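Local coordinates for regulator of nonsense transcripts 2 (Homo sapiens, PDB 4CEK), which acts as a core factor of nonsense-mediated mRNA decay, here represented by the second of its three MIF4G domains, at residues G87-Q101 with K152-Q164. Residues are numbered along the deposited sequence; the frame is centred on the assembly and turned at random.
Sequences GDEAEDLTKKLLDEQ and KKLVRALFIVPRQ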
loop_
_atom_site.group_PDB
_atom_site.type_symbol
_atom_site.label_atom_id
_atom_site.label_comp_id
_atom_site.label_asym_id
_atom_site.label_seq_id
_atom_site.Cartn_x
_atom_site.Cartn_y
_atom_site.Cartn_z
ATOM N N GLY A 87 11.114 3.751 11.236
ATOM C CA GLY A 87 10.863 3.083 9.967
ATOM C C GLY A 87 12.040 2.218 9.536
ATOM O O GLY A 87 12.777 1.695 10.382
ATOM N N ASP A 88 12.205 2.072 8.214
ATOM C CA ASP A 88 13.350 1.354 7.615
ATOM C C ASP A 88 14.369 2.317 7.003
ATOM O O ASP A 88 14.162 3.543 6.978
ATOM C CB ASP A 88 12.886 0.324 6.564
ATOM C CG ASP A 88 11.738 0.832 5.676
ATOM O OD1 ASP A 88 11.685 2.026 5.346
ATOM O OD2 ASP A 88 10.869 0.014 5.310
ATOM N N GLU A 89 15.481 1.749 6.537
ATOM C CA GLU A 89 16.511 2.486 5.792
ATOM C C GLU A 89 15.905 3.242 4.599
ATOM O O GLU A 89 16.294 4.365 4.328
ATOM C CB GLU A 89 17.597 1.529 5.280
ATOM C CG GLU A 89 18.464 0.885 6.356
ATOM C CD GLU A 89 18.031 -0.528 6.758
ATOM O OE1 GLU A 89 16.828 -0.760 7.043
ATOM O OE2 GLU A 89 18.919 -1.409 6.811
ATOM N N ALA A 90 14.933 2.626 3.922
ATOM C CA ALA A 90 14.296 3.202 2.725
ATOM C C ALA A 90 13.585 4.523 3.044
ATOM O O ALA A 90 13.754 5.508 2.336
ATOM C CB ALA A 90 13.315 2.207 2.109
ATOM N N GLU A 91 12.809 4.533 4.124
ATOM C CA GLU A 91 12.137 5.743 4.611
ATOM C C GLU A 91 13.090 6.799 5.146
ATOM O O GLU A 91 12.815 7.978 4.998
ATOM C CB GLU A 91 11.110 5.396 5.695
ATOM C CG GLU A 91 9.881 4.704 5.128
ATOM C CD GLU A 91 9.116 3.906 6.162
ATOM O OE1 GLU A 91 8.885 4.407 7.293
ATOM O OE2 GLU A 91 8.757 2.767 5.818
ATOM N N ASP A 92 14.183 6.386 5.792
ATOM C CA ASP A 92 15.178 7.343 6.263
ATOM C C ASP A 92 15.845 8.072 5.087
ATOM O O ASP A 92 15.948 9.300 5.084
ATOM C CB ASP A 92 16.264 6.652 7.100
ATOM C CG ASP A 92 17.289 7.653 7.679
ATOM O OD1 ASP A 92 16.995 8.324 8.705
ATOM O OD2 ASP A 92 18.381 7.775 7.087
ATOM N N LEU A 93 16.318 7.290 4.123
ATOM C CA LEU A 93 16.899 7.809 2.892
ATOM C C LEU A 93 15.922 8.717 2.145
ATOM O O LEU A 93 16.282 9.820 1.761
ATOM C CB LEU A 93 17.333 6.645 1.994
ATOM C CG LEU A 93 17.845 6.958 0.593
ATOM C CD1 LEU A 93 18.892 8.081 0.588
ATOM C CD2 LEU A 93 18.401 5.665 -0.001
ATOM N N THR A 94 14.684 8.257 1.952
ATOM C CA THR A 94 13.651 9.101 1.345
ATOM C C THR A 94 13.404 10.415 2.119
ATOM O O THR A 94 13.250 11.477 1.499
ATOM C CB THR A 94 12.324 8.341 1.161
ATOM O OG1 THR A 94 12.567 7.169 0.386
ATOM C CG2 THR A 94 11.267 9.215 0.447
ATOM N N LYS A 95 13.365 10.337 3.454
ATOM C CA LYS A 95 13.104 11.512 4.300
ATOM C C LYS A 95 14.209 12.565 4.165
ATOM O O LYS A 95 13.928 13.775 4.183
ATOM C CB LYS A 95 12.962 11.115 5.776
ATOM C CG LYS A 95 12.554 12.272 6.676
ATOM C CD LYS A 95 12.316 11.826 8.113
ATOM C CE LYS A 95 11.909 13.006 8.996
ATOM N NZ LYS A 95 11.731 12.626 10.431
ATOM N N LYS A 96 15.458 12.107 4.045
ATOM C CA LYS A 96 16.596 13.012 3.874
ATOM C C LYS A 96 16.612 13.675 2.493
ATOM O O LYS A 96 17.035 14.827 2.370
ATOM C CB LYS A 96 17.918 12.289 4.182
ATOM C CG LYS A 96 18.301 12.399 5.657
ATOM C CD LYS A 96 18.731 11.090 6.291
ATOM C CE LYS A 96 18.921 11.250 7.795
ATOM N NZ LYS A 96 17.697 11.743 8.494
ATOM N N LEU A 97 16.148 12.961 1.466
ATOM C CA LEU A 97 16.009 13.551 0.131
ATOM C C LEU A 97 14.971 14.694 0.166
ATOM O O LEU A 97 15.206 15.757 -0.407
ATOM C CB LEU A 97 15.657 12.490 -0.935
ATOM C CG LEU A 97 16.720 11.400 -1.205
ATOM C CD1 LEU A 97 16.304 10.373 -2.264
ATOM C CD2 LEU A 97 18.051 12.042 -1.580
ATOM N N LEU A 98 13.846 14.475 0.855
ATOM C CA LEU A 98 12.811 15.509 1.042
ATOM C C LEU A 98 13.361 16.737 1.759
ATOM O O LEU A 98 13.139 17.862 1.321
ATOM C CB LEU A 98 11.614 14.975 1.846
ATOM C CG LEU A 98 10.377 14.405 1.157
ATOM C CD1 LEU A 98 9.294 14.168 2.200
ATOM C CD2 LEU A 98 9.834 15.316 0.075
ATOM N N ASP A 99 14.064 16.510 2.867
ATOM C CA ASP A 99 14.580 17.598 3.713
ATOM C C ASP A 99 15.604 18.513 3.009
ATOM O O ASP A 99 15.604 19.728 3.239
ATOM C CB ASP A 99 15.175 17.030 5.016
ATOM C CG ASP A 99 14.101 16.526 5.995
ATOM O OD1 ASP A 99 12.889 16.575 5.671
ATOM O OD2 ASP A 99 14.479 16.082 7.104
ATOM N N GLU A 100 16.464 17.935 2.166
ATOM C CA GLU A 100 17.331 18.723 1.276
ATOM C C GLU A 100 16.516 19.464 0.208
ATOM O O GLU A 100 16.342 18.956 -0.903
ATOM C CB GLU A 100 18.348 17.821 0.581
ATOM C CG GLU A 100 19.412 17.242 1.497
ATOM C CD GLU A 100 20.487 16.495 0.722
ATOM O OE1 GLU A 100 20.165 15.917 -0.344
ATOM O OE2 GLU A 100 21.650 16.491 1.181
ATOM N N GLN A 101 16.059 20.673 0.550
ATOM C CA GLN A 101 15.114 21.481 -0.256
ATOM C C GLN A 101 13.676 21.169 0.157
ATOM O O GLN A 101 13.289 21.397 1.305
ATOM C CB GLN A 101 15.277 21.288 -1.777
ATOM C CG GLN A 101 16.646 21.671 -2.342
ATOM C CD GLN A 101 16.861 21.170 -3.766
ATOM O OE1 GLN A 101 15.914 20.794 -4.457
ATOM N NE2 GLN A 101 18.111 21.164 -4.207
ATOM N N LYS A 152 7.011 14.439 -7.292
ATOM C CA LYS A 152 8.055 13.658 -6.657
ATOM C C LYS A 152 8.002 13.846 -5.153
ATOM O O LYS A 152 8.271 12.920 -4.392
ATOM C CB LYS A 152 9.452 14.069 -7.137
ATOM C CG LYS A 152 9.977 13.318 -8.345
ATOM C CD LYS A 152 11.460 13.653 -8.593
ATOM C CE LYS A 152 11.659 15.012 -9.283
ATOM N NZ LYS A 152 12.816 15.784 -8.738
ATOM N N LYS A 153 7.731 15.064 -4.725
ATOM C CA LYS A 153 7.578 15.332 -3.307
ATOM C C LYS A 153 6.342 14.625 -2.756
ATOM O O LYS A 153 6.396 14.119 -1.656
ATOM C CB LYS A 153 7.520 16.834 -3.037
ATOM C CG LYS A 153 8.864 17.440 -2.648
ATOM C CD LYS A 153 8.906 18.968 -2.781
ATOM C CE LYS A 153 9.345 19.664 -1.480
ATOM N NZ LYS A 153 10.747 19.394 -1.010
ATOM N N LEU A 154 5.244 14.597 -3.499
ATOM C CA LEU A 154 4.037 13.912 -3.043
ATOM C C LEU A 154 4.352 12.431 -2.808
ATOM O O LEU A 154 4.207 11.935 -1.706
ATOM C CB LEU A 154 2.906 14.015 -4.063
ATOM C CG LEU A 154 1.624 13.258 -3.698
ATOM C CD1 LEU A 154 1.178 13.545 -2.265
ATOM C CD2 LEU A 154 0.498 13.463 -4.709
ATOM N N VAL A 155 4.838 11.759 -3.849
ATOM C CA VAL A 155 5.211 10.343 -3.802
ATOM C C VAL A 155 6.053 10.054 -2.560
ATOM O O VAL A 155 5.791 9.106 -1.824
ATOM C CB VAL A 155 5.964 9.935 -5.081
ATOM C CG1 VAL A 155 6.730 8.648 -4.856
ATOM C CG2 VAL A 155 5.020 9.793 -6.258
ATOM N N ARG A 156 7.017 10.910 -2.288
ATOM C CA ARG A 156 7.923 10.670 -1.187
ATOM C C ARG A 156 7.263 10.890 0.168
ATOM O O ARG A 156 7.572 10.194 1.142
ATOM C CB ARG A 156 9.172 11.541 -1.332
ATOM C CG ARG A 156 10.041 11.145 -2.515
ATOM C CD ARG A 156 11.188 12.131 -2.725
ATOM N NE ARG A 156 11.738 12.042 -4.074
ATOM C CZ ARG A 156 12.889 12.595 -4.478
ATOM N NH1 ARG A 156 13.652 13.293 -3.653
ATOM N NH2 ARG A 156 13.281 12.442 -5.729
ATOM N N ALA A 157 6.344 11.843 0.243
ATOM C CA ALA A 157 5.581 12.051 1.483
ATOM C C ALA A 157 4.600 10.914 1.717
ATOM O O ALA A 157 4.409 10.502 2.849
ATOM C CB ALA A 157 4.849 13.388 1.485
ATOM N N LEU A 158 3.969 10.413 0.666
ATOM C CA LEU A 158 3.125 9.222 0.789
ATOM C C LEU A 158 3.938 8.007 1.286
ATOM O O LEU A 158 3.479 7.279 2.144
ATOM C CB LEU A 158 2.456 8.915 -0.536
ATOM C CG LEU A 158 1.554 10.020 -1.070
ATOM C CD1 LEU A 158 0.836 9.555 -2.320
ATOM C CD2 LEU A 158 0.547 10.398 0.007
ATOM N N PHE A 159 5.175 7.841 0.808
ATOM C CA PHE A 159 5.961 6.640 1.102
ATOM C C PHE A 159 6.458 6.624 2.551
ATOM O O PHE A 159 6.603 5.548 3.154
ATOM C CB PHE A 159 7.142 6.528 0.128
ATOM C CG PHE A 159 8.060 5.365 0.402
ATOM C CD1 PHE A 159 7.748 4.088 -0.063
ATOM C CD2 PHE A 159 9.240 5.545 1.109
ATOM C CE1 PHE A 159 8.598 3.014 0.167
ATOM C CE2 PHE A 159 10.093 4.481 1.341
ATOM C CZ PHE A 159 9.779 3.201 0.862
ATOM N N ILE A 160 6.730 7.797 3.121
ATOM C CA ILE A 160 7.183 7.839 4.515
ATOM C C ILE A 160 6.032 7.963 5.511
ATOM O O ILE A 160 6.276 8.410 6.614
ATOM C CB ILE A 160 8.256 8.931 4.824
ATOM C CG1 ILE A 160 7.724 10.337 4.559
ATOM C CG2 ILE A 160 9.537 8.687 4.034
ATOM C CD1 ILE A 160 8.741 11.423 4.843
ATOM N N VAL A 161 4.805 7.574 5.157
ATOM C CA VAL A 161 3.762 7.363 6.184
ATOM C C VAL A 161 4.382 6.699 7.416
ATOM O O VAL A 161 5.073 5.698 7.286
ATOM C CB VAL A 161 2.606 6.410 5.782
ATOM C CG1 VAL A 161 1.320 7.161 5.574
ATOM C CG2 VAL A 161 2.943 5.538 4.585
ATOM N N PRO A 162 4.149 7.254 8.609
ATOM C CA PRO A 162 4.651 6.558 9.809
ATOM C C PRO A 162 3.894 5.237 10.137
ATOM O O PRO A 162 2.679 5.129 9.901
ATOM C CB PRO A 162 4.456 7.593 10.907
ATOM C CG PRO A 162 3.323 8.442 10.429
ATOM C CD PRO A 162 3.454 8.512 8.936
ATOM N N ARG A 163 4.615 4.247 10.674
ATOM C CA ARG A 163 4.011 2.945 11.056
ATOM C C ARG A 163 2.874 3.064 12.080
ATOM O O ARG A 163 1.990 2.217 12.135
ATOM C CB ARG A 163 5.079 1.969 11.595
ATOM C CG ARG A 163 5.652 2.314 12.973
ATOM C CD ARG A 163 6.649 1.265 13.474
ATOM N NE ARG A 163 7.529 1.824 14.507
ATOM C CZ ARG A 163 8.791 2.222 14.318
ATOM N NH1 ARG A 163 9.393 2.122 13.131
ATOM N NH2 ARG A 163 9.473 2.724 15.340
ATOM N N GLN A 164 2.910 4.135 12.866
ATOM C CA GLN A 164 1.941 4.405 13.916
ATOM C C GLN A 164 0.625 5.023 13.382
ATOM O O GLN A 164 -0.321 5.252 14.153
ATOM C CB GLN A 164 2.584 5.314 14.979
ATOM C CG GLN A 164 4.105 5.129 15.182
ATOM C CD GLN A 164 4.955 6.121 14.366
ATOM O OE1 GLN A 164 4.569 7.278 14.174
ATOM N NE2 GLN A 164 6.117 5.669 13.892
#
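Ala90 meets the Phe159 ring at its edge, the methyl CB lying 3.9 Å from CZ near the plane of the ring, while Glu91 and Thr94 come at the same ring obliquely. Glu91 lays its CG 3.8 Å from Phe159 CE2, and its carboxylate stands almost perpendicular to the ring, 88° between the planes. The ring also makes a cation-pi contact with Lys215. A second flat group, the Arg156 guanidinium, has Leu97 CD1 over one face; a third, that of Arg163, presents its edge to Gly87 N and carries Gln164 NE2 over one face. These groups illustrate how two helices of an all-helical MIF4G structure can pack: helix 89-99 runs roughly antiparallel to the end of helix 148-159, the axes of 89-99 and 152-159 coming within 9.7 Å with their N-to-C directions 143° apart, and the joint is mainly van der Waals packing at the surface. Thr94 sits at its middle with two branches doing different work. Thr94 OG1 turns back to donate to Ala90 O at 2.8 Å, on the opposite face of that carbonyl from Thr94 N, which fixes the side-chain rotation. With OG1 beside the backbone N (chi1 -56°), Thr94 CG2 falls anti to that nitrogen and is aimed at the aliphatic stem of Arg156, 3.6 Å from Arg156 CB. A serine here would keep a hydroxyl but would probably open a gap against Arg156 CB and CG and against Ile160 CG2. Farther along, Leu98 splits its methyls, CD2 against Lys153 CG at 3.6 Å and CD1 against Ile160 CD1. Ile160, just past the helix, lays CG2 3.5 Å from Glu91 O. At the other end Asp88 caps helix 89-99, OD1 accepting from Glu91 N.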